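Local coordinates for bacterial leucyl aminopeptidase (Legionella pneumophila, PDB 6ESL), which probably removes leucine and other residues from the N-termini of peptides as a zinc-dependent M28-family aminopeptidase, with a role in nutrient acquisition during infection of amoebas, at residues I34-K39 / I50-D56; F179-G184 / H265-H269; W252-E256 / C333-W339. The contacts are given in a common frame with arbitrary orientation. Numbering follows the deposited sequence.

Contact 1 of 3, residues I34-K39 / I50-D56; sequences ITVPHK and IDVLSSD
A segment without regular structure, I34-K39, runs into the start of an antiparallel pairing with the strand end I50-L53, beyond which S54-D56 form a short 3-10 turn closed by D56 N to L53 O at 3.1 Å. I34 (chi1 m, chi2 t) points its side chain toward I50, CD1 meeting CD1 at 3.8 Å. After T35 (phi/psi -120/-4), V36 and P37 take polyproline-like angles (-63/153 and -56/136). V36 CB and P37 CD each lie 4.1 Å from D56 OD2, so the aspartate rests against the Val-Pro step by van der Waals contact. P37 O comes 3.9 Å from V52 CG1. H38 is fully extended (-163/149), and its p rotamer folds the imidazole back so that ND1 donates to V36 O at 2.8 Å, a bond within the segment. Its CB touches V52 CG1 at 3.6 Å, and I50 CG2 sits at the ring edge, 3.9 Å from CD2. H38 CA also makes a CA-H...O contact with D51 O at 3.2 Å. K39 enters the strand as an antiparallel hydrogen-bonded pair with D51 (CA-CA 5.1 Å): K39 N to D51 O 3.0 Å, D51 N to K39 O 2.9 Å. Both side chains lie on the same face, CB-CB 4.2 Å, but the all-trans end of K39 leads away, and D51 OD2 bonds Q23. This is the open end of the beta hairpin 39-43/47-53. Strand 21-27 flanks 47-53 on its other edge, through backbone bonds of I50 to L24 and V52 to E22, while helix 57-67 packs L60 against I34 and V36.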
loop_
_atom_site.group_PDB
_atom_site.type_symbol
_atom_site.label_atom_id
_atom_site.label_comp_id
_atom_site.label_asym_id
_atom_site.label_seq_id
_atom_site.Cartn_x
_atom_site.Cartn_y
_atom_site.Cartn_z
ATOM N N ILE B 34 22.125 -16.996 16.550
ATOM C CA ILE B 34 21.993 -17.055 18.018
ATOM C C ILE B 34 23.022 -17.973 18.590
ATOM O O ILE B 34 23.130 -19.108 18.149
ATOM C CB ILE B 34 20.566 -17.513 18.460
ATOM C CG1 ILE B 34 19.563 -16.481 18.070
ATOM C CG2 ILE B 34 20.519 -17.745 19.983
ATOM C CD1 ILE B 34 18.097 -16.876 18.198
ATOM N N THR B 35 23.786 -17.506 19.572
ATOM C CA THR B 35 24.717 -18.372 20.326
ATOM C C THR B 35 24.488 -18.496 21.836
ATOM O O THR B 35 25.186 -19.268 22.497
ATOM C CB THR B 35 26.188 -17.962 20.132
ATOM O OG1 THR B 35 26.400 -16.661 20.675
ATOM C CG2 THR B 35 26.531 -17.974 18.639
ATOM N N VAL B 36 23.530 -17.769 22.406
ATOM C CA VAL B 36 23.098 -18.094 23.762
ATOM C C VAL B 36 22.468 -19.521 23.766
ATOM O O VAL B 36 21.931 -20.001 22.741
ATOM C CB VAL B 36 22.121 -17.022 24.351
ATOM C CG1 VAL B 36 22.669 -15.575 24.207
ATOM C CG2 VAL B 36 20.775 -17.069 23.724
ATOM N N PRO B 37 22.514 -20.200 24.909
ATOM C CA PRO B 37 21.781 -21.470 25.027
ATOM C C PRO B 37 20.283 -21.340 24.721
ATOM O O PRO B 37 19.637 -20.346 25.106
ATOM C CB PRO B 37 22.006 -21.869 26.493
ATOM C CG PRO B 37 23.155 -21.045 27.014
ATOM C CD PRO B 37 23.226 -19.820 26.145
ATOM N N HIS B 38 19.748 -22.278 23.965
ATOM C CA HIS B 38 18.360 -22.226 23.542
ATOM C C HIS B 38 17.886 -23.587 23.047
ATOM O O HIS B 38 18.688 -24.360 22.522
ATOM C CB HIS B 38 18.114 -21.123 22.456
ATOM C CG HIS B 38 18.829 -21.354 21.151
ATOM N ND1 HIS B 38 20.207 -21.296 21.026
ATOM C CD2 HIS B 38 18.348 -21.653 19.918
ATOM C CE1 HIS B 38 20.546 -21.562 19.775
ATOM N NE2 HIS B 38 19.438 -21.780 19.080
ATOM N N LYS B 39 16.606 -23.887 23.217
ATOM C CA LYS B 39 16.019 -25.094 22.726
ATOM C C LYS B 39 15.098 -24.731 21.640
ATOM O O LYS B 39 14.348 -23.790 21.768
ATOM C CB LYS B 39 15.154 -25.812 23.785
ATOM C CG LYS B 39 15.852 -26.380 24.960
ATOM C CD LYS B 39 14.864 -27.057 25.967
ATOM C CE LYS B 39 15.634 -27.656 27.159
ATOM N NZ LYS B 39 14.821 -28.316 28.216
ATOM N N ILE B 50 11.891 -20.631 19.907
ATOM C CA ILE B 50 12.914 -21.082 20.772
ATOM C C ILE B 50 12.570 -20.789 22.228
ATOM O O ILE B 50 11.757 -19.904 22.503
ATOM C CB ILE B 50 14.287 -20.428 20.464
ATOM C CG1 ILE B 50 14.283 -18.890 20.673
ATOM C CG2 ILE B 50 14.676 -20.728 19.012
ATOM C CD1 ILE B 50 15.675 -18.315 20.680
ATOM N N ASP B 51 13.166 -21.555 23.102
ATOM C CA ASP B 51 13.079 -21.332 24.514
ATOM C C ASP B 51 14.414 -20.837 24.967
ATOM O O ASP B 51 15.450 -21.484 24.660
ATOM C CB ASP B 51 12.797 -22.712 25.234
ATOM C CG ASP B 51 12.632 -22.557 26.710
ATOM O OD1 ASP B 51 13.629 -22.541 27.430
ATOM O OD2 ASP B 51 11.502 -22.307 27.148
ATOM N N VAL B 52 14.423 -19.833 25.805
ATOM C CA VAL B 52 15.652 -19.297 26.328
ATOM C C VAL B 52 15.454 -18.799 27.728
ATOM O O VAL B 52 14.361 -18.621 28.141
ATOM C CB VAL B 52 16.114 -18.091 25.503
ATOM C CG1 VAL B 52 16.336 -18.503 24.081
ATOM C CG2 VAL B 52 15.090 -16.976 25.575
ATOM N N LEU B 53 16.521 -18.605 28.466
ATOM C CA LEU B 53 16.415 -18.009 29.776
ATOM C C LEU B 53 16.029 -16.546 29.605
ATOM O O LEU B 53 16.480 -15.909 28.685
ATOM C CB LEU B 53 17.745 -17.997 30.467
ATOM C CG LEU B 53 18.396 -19.257 31.004
ATOM C CD1 LEU B 53 19.488 -18.807 31.931
ATOM C CD2 LEU B 53 17.379 -20.083 31.738
ATOM N N SER B 54 15.269 -15.976 30.531
ATOM C CA SER B 54 14.887 -14.562 30.466
ATOM C C SER B 54 16.055 -13.602 30.582
ATOM O O SER B 54 16.018 -12.511 30.082
ATOM C CB SER B 54 13.800 -14.188 31.461
ATOM O OG SER B 54 14.263 -14.303 32.757
ATOM N N SER B 55 17.071 -14.016 31.295
ATOM C CA SER B 55 18.272 -13.270 31.461
ATOM C C SER B 55 19.060 -13.108 30.154
ATOM O O SER B 55 19.980 -12.378 30.123
ATOM C CB SER B 55 19.143 -13.961 32.507
ATOM O OG SER B 55 19.508 -15.222 32.076
ATOM N N ASP B 56 18.743 -13.861 29.122
ATOM C CA ASP B 56 19.433 -13.798 27.828
ATOM C C ASP B 56 18.649 -13.037 26.761
ATOM O O ASP B 56 19.171 -12.891 25.646
ATOM C CB ASP B 56 19.760 -15.248 27.319
ATOM C CG ASP B 56 20.801 -15.925 28.090
ATOM O OD1 ASP B 56 21.708 -15.309 28.660
ATOM O OD2 ASP B 56 20.776 -17.187 28.179
#

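Contact 2 of 3, residues F179-G184 / H265-H269; sequences FFVKTG and HVVQH
Strand 179-183 and helix 265-269 approach to 8.6 Å between axes, their N-to-C directions at 115°, with V181 nearest V266 (CA-CA 6.4 Å) and T183 nearest H265 (CA-CA 6.3 Å). No hydrogen bond joins them. Apolar contact centres on V181 (chi1 t), whose CG1 lies 4.0 Å from H265 CB and whose CB lies 4.5 Å from V266 CG2. Ring contacts flank it. V181 CG2 sits over one face of the H269 imidazole, 4.1 Å from CG; the F179 ring (chi1 p) meets H269 (chi1 t) obliquely, planes at 36°, centroids 5.2 Å apart, with CE2 to CE1 at 3.5 Å. Further along, T183 CA makes a CH-pi contact over the H265 ring (chi1 m), 3.7 Å from its centroid, just before G184 turns the chain at positive phi (51/-129). H265 ND1 bonds V261 O, and H77 of the second subunit stacks on this ring. A helix laid obliquely over the outermost strand of a mixed sheet fits the alpha/beta sandwich of M28 zinc exopeptidases.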
loop_
_atom_site.group_PDB
_atom_site.type_symbol
_atom_site.label_atom_id
_atom_site.label_comp_id
_atom_site.label_asym_id
_atom_site.label_seq_id
_atom_site.Cartn_x
_atom_site.Cartn_y
_atom_site.Cartn_z
ATOM N N PHE B 179 5.695 -7.921 -32.168
ATOM C CA PHE B 179 4.917 -9.115 -32.559
ATOM C C PHE B 179 3.483 -9.113 -32.058
ATOM O O PHE B 179 3.170 -8.449 -31.063
ATOM C CB PHE B 179 5.638 -10.388 -32.163
ATOM C CG PHE B 179 5.927 -10.523 -30.698
ATOM C CD1 PHE B 179 7.111 -10.021 -30.155
ATOM C CD2 PHE B 179 5.033 -11.199 -29.860
ATOM C CE1 PHE B 179 7.402 -10.210 -28.775
ATOM C CE2 PHE B 179 5.330 -11.398 -28.518
ATOM C CZ PHE B 179 6.501 -10.875 -27.958
ATOM N N PHE B 180 2.613 -9.786 -32.790
ATOM C CA PHE B 180 1.277 -10.000 -32.327
ATOM C C PHE B 180 1.227 -11.225 -31.451
ATOM O O PHE B 180 1.865 -12.234 -31.743
ATOM C CB PHE B 180 0.278 -10.182 -33.456
ATOM C CG PHE B 180 -0.070 -8.911 -34.190
ATOM C CD1 PHE B 180 -0.354 -7.714 -33.490
ATOM C CD2 PHE B 180 -0.185 -8.917 -35.613
ATOM C CE1 PHE B 180 -0.711 -6.559 -34.169
ATOM C CE2 PHE B 180 -0.565 -7.779 -36.304
ATOM C CZ PHE B 180 -0.789 -6.587 -35.600
ATOM N N VAL B 181 0.457 -11.127 -30.363
ATOM C CA VAL B 181 0.008 -12.277 -29.636
ATOM C C VAL B 181 -1.467 -12.493 -29.901
ATOM O O VAL B 181 -2.293 -11.650 -29.601
ATOM C CB VAL B 181 0.230 -12.097 -28.142
ATOM C CG1 VAL B 181 -0.319 -13.322 -27.387
ATOM C CG2 VAL B 181 1.717 -11.945 -27.858
ATOM N N LYS B 182 -1.792 -13.657 -30.441
ATOM C CA LYS B 182 -3.162 -14.035 -30.714
ATOM C C LYS B 182 -4.102 -14.099 -29.487
ATOM O O LYS B 182 -3.684 -14.227 -28.322
ATOM C CB LYS B 182 -3.203 -15.325 -31.558
ATOM C CG LYS B 182 -2.653 -15.106 -32.936
ATOM C CD LYS B 182 -2.690 -16.407 -33.722
ATOM C CE LYS B 182 -2.166 -16.204 -35.114
ATOM N NZ LYS B 182 -2.212 -17.527 -35.808
ATOM N N THR B 183 -5.380 -13.922 -29.800
ATOM C CA THR B 183 -6.428 -13.731 -28.778
ATOM C C THR B 183 -7.526 -14.811 -28.871
ATOM O O THR B 183 -8.697 -14.498 -28.820
ATOM C CB THR B 183 -7.043 -12.363 -28.987
ATOM O OG1 THR B 183 -6.001 -11.394 -29.244
ATOM C CG2 THR B 183 -7.771 -11.954 -27.698
ATOM N N GLY B 184 -7.147 -16.046 -29.160
ATOM C CA GLY B 184 -8.147 -17.084 -29.453
ATOM C C GLY B 184 -9.190 -16.728 -30.503
ATOM O O GLY B 184 -8.840 -16.369 -31.606
ATOM N N HIS B 265 -3.563 -13.562 -22.533
ATOM C CA HIS B 265 -2.813 -14.217 -23.594
ATOM C C HIS B 265 -1.349 -13.790 -23.536
ATOM O O HIS B 265 -0.446 -14.613 -23.691
ATOM C CB HIS B 265 -3.408 -13.879 -24.961
ATOM C CG HIS B 265 -4.522 -14.788 -25.377
ATOM N ND1 HIS B 265 -5.831 -14.582 -24.998
ATOM C CD2 HIS B 265 -4.522 -15.907 -26.139
ATOM C CE1 HIS B 265 -6.590 -15.535 -25.509
ATOM N NE2 HIS B 265 -5.821 -16.353 -26.206
ATOM N N VAL B 266 -1.122 -12.499 -23.312
ATOM C CA VAL B 266 0.231 -11.957 -23.227
ATOM C C VAL B 266 1.014 -12.513 -22.039
ATOM O O VAL B 266 2.193 -12.845 -22.162
ATOM C CB VAL B 266 0.216 -10.418 -23.141
ATOM C CG1 VAL B 266 1.631 -9.884 -22.981
ATOM C CG2 VAL B 266 -0.449 -9.825 -24.372
ATOM N N VAL B 267 0.351 -12.608 -20.890
ATOM C CA VAL B 267 0.982 -13.125 -19.680
ATOM C C VAL B 267 1.381 -14.582 -19.869
ATOM O O VAL B 267 2.452 -15.012 -19.442
ATOM C CB VAL B 267 0.049 -13.009 -18.461
ATOM C CG1 VAL B 267 0.705 -13.617 -17.231
ATOM C CG2 VAL B 267 -0.321 -11.555 -18.213
ATOM N N GLN B 268 0.498 -15.332 -20.517
ATOM C CA GLN B 268 0.713 -16.725 -20.784
ATOM C C GLN B 268 1.844 -16.894 -21.799
ATOM O O GLN B 268 2.672 -17.784 -21.636
ATOM C CB GLN B 268 -0.562 -17.406 -21.302
ATOM C CG GLN B 268 -0.517 -18.924 -21.183
ATOM C CD GLN B 268 -1.844 -19.623 -21.554
ATOM O OE1 GLN B 268 -1.878 -20.545 -22.358
ATOM N NE2 GLN B 268 -2.924 -19.200 -20.959
ATOM N N HIS B 269 1.863 -16.049 -22.831
ATOM C CA HIS B 269 2.917 -16.027 -23.810
ATOM C C HIS B 269 4.286 -15.861 -23.129
ATOM O O HIS B 269 5.222 -16.630 -23.461
ATOM C CB HIS B 269 2.721 -14.946 -24.858
ATOM C CG HIS B 269 3.756 -14.956 -25.946
ATOM N ND1 HIS B 269 4.974 -14.317 -25.812
ATOM C CD2 HIS B 269 3.780 -15.568 -27.156
ATOM C CE1 HIS B 269 5.699 -14.520 -26.904
ATOM N NE2 HIS B 269 4.984 -15.245 -27.739
#

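Contact 3 of 3, residues W252-E256 / C333-W339; sequences WYAAE and CSDHASW
Y253, D335 and E256 carry this buried contact between the end of strand 248-253, with the loop after it, and the turn that leads into helix 336-340. Y253 (chi1 m) directs its ring toward the helix, and its OH accepts a hydrogen bond from W339 NE1 at 3.0 Å, N-H...O 161°. The hydroxyl lies at the edge of the indole, which W339 (chi1 m, chi2 99°) holds in reach from the first turn of the helix. D335, also chi1 m, reaches back across the gap: its OD2 is 3.2 Å from Y253 CD2 and 3.2 Å from E256 CG, and OD1 receives a water proton at 2.6 Å. The same water donates to A254 O at 2.9 Å, linking the A254 carbonyl to the D335 carboxylate. Such a junction, at the C-terminal end of a central strand, is where M28 peptidases assemble their two-zinc centre. E256 reaches it after A255 turns the chain through the left-handed region (58/33), with its CA 6.8 Å from that of D335. Its side chain (chi1 t, chi2 m) is about 4 Å from a zinc ion, and the residue directly precedes the zinc ligand E257, a position consistent with that of the general-base glutamate of M28 relatives. E256 OE2 lies 3.2 Å from C333 O, an approach of two acceptors, and 3.5 Å from S334 CA. C333 is disulfide-bonded to C329. A337 N donates to S334 O at 3.0 Å, while S334 OG bonds Q282 and the zinc ligand D284.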
loop_
_atom_site.group_PDB
_atom_site.type_symbol
_atom_site.label_atom_id
_atom_site.label_comp_id
_atom_site.label_asym_id
_atom_site.label_seq_id
_atom_site.Cartn_x
_atom_site.Cartn_y
_atom_site.Cartn_z
ATOM N N TRP B 252 -0.041 -3.041 -26.222
ATOM C CA TRP B 252 -1.404 -2.663 -26.365
ATOM C C TRP B 252 -2.246 -3.939 -26.390
ATOM O O TRP B 252 -2.214 -4.680 -27.354
ATOM C CB TRP B 252 -1.652 -1.847 -27.575
ATOM C CG TRP B 252 -0.984 -0.425 -27.543
ATOM C CD1 TRP B 252 -1.578 0.746 -27.222
ATOM C CD2 TRP B 252 0.400 -0.102 -27.797
ATOM N NE1 TRP B 252 -0.680 1.782 -27.274
ATOM C CE2 TRP B 252 0.536 1.290 -27.623
ATOM C CE3 TRP B 252 1.545 -0.856 -28.140
ATOM C CZ2 TRP B 252 1.779 1.960 -27.831
ATOM C CZ3 TRP B 252 2.786 -0.167 -28.304
ATOM C CH2 TRP B 252 2.879 1.202 -28.152
ATOM N N TYR B 253 -3.032 -4.175 -25.322
ATOM C CA TYR B 253 -3.732 -5.406 -25.222
ATOM C C TYR B 253 -5.028 -5.380 -26.017
ATOM O O TYR B 253 -5.693 -4.395 -26.018
ATOM C CB TYR B 253 -4.108 -5.682 -23.726
ATOM C CG TYR B 253 -2.958 -5.615 -22.813
ATOM C CD1 TYR B 253 -1.997 -6.681 -22.775
ATOM C CD2 TYR B 253 -2.804 -4.554 -21.931
ATOM C CE1 TYR B 253 -0.961 -6.661 -21.851
ATOM C CE2 TYR B 253 -1.699 -4.470 -21.088
ATOM C CZ TYR B 253 -0.806 -5.518 -21.037
ATOM O OH TYR B 253 0.240 -5.446 -20.172
ATOM N N ALA B 254 -5.364 -6.506 -26.633
ATOM C CA ALA B 254 -6.645 -6.743 -27.237
ATOM C C ALA B 254 -7.674 -7.133 -26.170
ATOM O O ALA B 254 -7.304 -7.695 -25.115
ATOM C CB ALA B 254 -6.512 -7.931 -28.200
ATOM N N ALA B 255 -8.958 -6.857 -26.471
ATOM C CA ALA B 255 -10.034 -7.533 -25.819
ATOM C C ALA B 255 -10.043 -7.387 -24.274
ATOM O O ALA B 255 -10.472 -8.296 -23.545
ATOM C CB ALA B 255 -10.061 -9.047 -26.230
ATOM N N GLU B 256 -9.601 -6.259 -23.763
ATOM C CA GLU B 256 -9.707 -5.945 -22.365
ATOM C C GLU B 256 -11.165 -5.915 -21.901
ATOM O O GLU B 256 -11.460 -6.429 -20.804
ATOM C CB GLU B 256 -8.964 -4.708 -21.995
ATOM C CG GLU B 256 -8.827 -4.462 -20.493
ATOM C CD GLU B 256 -10.042 -3.778 -19.849
ATOM O OE1 GLU B 256 -10.959 -3.338 -20.623
ATOM O OE2 GLU B 256 -10.194 -3.898 -18.579
ATOM N N CYS B 333 -10.437 -5.351 -12.984
ATOM C CA CYS B 333 -10.558 -3.925 -13.267
ATOM C C CYS B 333 -9.939 -3.589 -14.619
ATOM O O CYS B 333 -10.606 -3.070 -15.515
ATOM C CB CYS B 333 -9.893 -3.100 -12.164
ATOM S SG CYS B 333 -9.995 -1.311 -12.405
ATOM N N SER B 334 -8.655 -3.897 -14.748
ATOM C CA SER B 334 -7.917 -3.710 -15.974
ATOM C C SER B 334 -6.751 -4.666 -16.060
ATOM O O SER B 334 -6.574 -5.525 -15.221
ATOM C CB SER B 334 -7.415 -2.274 -16.089
ATOM O OG SER B 334 -7.150 -1.902 -17.399
ATOM N N ASP B 335 -5.950 -4.498 -17.101
ATOM C CA ASP B 335 -4.955 -5.501 -17.485
ATOM C C ASP B 335 -3.818 -5.758 -16.483
ATOM O O ASP B 335 -3.232 -6.827 -16.493
ATOM C CB ASP B 335 -4.387 -5.215 -18.922
ATOM C CG ASP B 335 -5.456 -5.185 -19.915
ATOM O OD1 ASP B 335 -6.062 -6.267 -20.128
ATOM O OD2 ASP B 335 -5.619 -4.063 -20.547
ATOM N N HIS B 336 -3.567 -4.830 -15.563
ATOM C CA HIS B 336 -2.601 -5.098 -14.510
ATOM C C HIS B 336 -2.968 -6.332 -13.724
ATOM O O HIS B 336 -2.060 -7.034 -13.232
ATOM C CB HIS B 336 -2.510 -3.904 -13.564
ATOM C CG HIS B 336 -3.822 -3.531 -12.967
ATOM N ND1 HIS B 336 -4.834 -2.919 -13.723
ATOM C CD2 HIS B 336 -4.319 -3.711 -11.702
ATOM C CE1 HIS B 336 -5.894 -2.772 -12.904
ATOM N NE2 HIS B 336 -5.599 -3.253 -11.683
ATOM N N ALA B 337 -4.251 -6.663 -13.652
ATOM C CA ALA B 337 -4.691 -7.797 -12.856
ATOM C C ALA B 337 -4.164 -9.114 -13.369
ATOM O O ALA B 337 -3.934 -10.051 -12.594
ATOM C CB ALA B 337 -6.228 -7.828 -12.725
ATOM N N SER B 338 -4.083 -9.224 -14.700
ATOM C CA SER B 338 -3.505 -10.366 -15.343
ATOM C C SER B 338 -2.083 -10.701 -14.901
ATOM O O SER B 338 -1.781 -11.905 -14.672
ATOM C CB SER B 338 -3.651 -10.267 -16.865
ATOM O OG SER B 338 -5.039 -10.068 -17.212
ATOM N N TRP B 339 -1.267 -9.665 -14.709
ATOM C CA TRP B 339 0.090 -9.787 -14.200
ATOM C C TRP B 339 0.108 -10.087 -12.706
ATOM O O TRP B 339 0.807 -11.041 -12.225
ATOM C CB TRP B 339 0.895 -8.537 -14.531
ATOM C CG TRP B 339 1.083 -8.274 -15.948
ATOM C CD1 TRP B 339 0.355 -7.384 -16.721
ATOM C CD2 TRP B 339 2.029 -8.903 -16.874
ATOM N NE1 TRP B 339 0.788 -7.426 -18.007
ATOM C CE2 TRP B 339 1.823 -8.333 -18.130
ATOM C CE3 TRP B 339 3.046 -9.823 -16.737
ATOM C CZ2 TRP B 339 2.563 -8.685 -19.216
ATOM C CZ3 TRP B 339 3.811 -10.168 -17.872
ATOM C CH2 TRP B 339 3.561 -9.599 -19.062
HETATM O O HOH W 1 -6.872 -7.569 -22.247
#

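Contacts 2 and 3 adjoin, their centres 11 Å apart; strand 248-253 and helix 261-272 are consecutive in the chain, and both contacts reach the same sheet. V266 CG2 lies 3.9 Å from Y253 CD1, V267 CG2 lies 3.8 Å from W339 CD2, and T183 OG1 lies 3.7 Å from A254 CB. Contact 3 borders the zinc site; contact 2 extends the packing toward the sheet edge. Contact 1 belongs to the separate N-terminal sheet, its centre 55 Å from contact 2 and 52 Å from contact 3, with nearest atoms about 39 and 35 Å away. Yet its S54 O accepts a hydrogen bond from R258 of the second subunit, the residue after that subunit's zinc ligand E257.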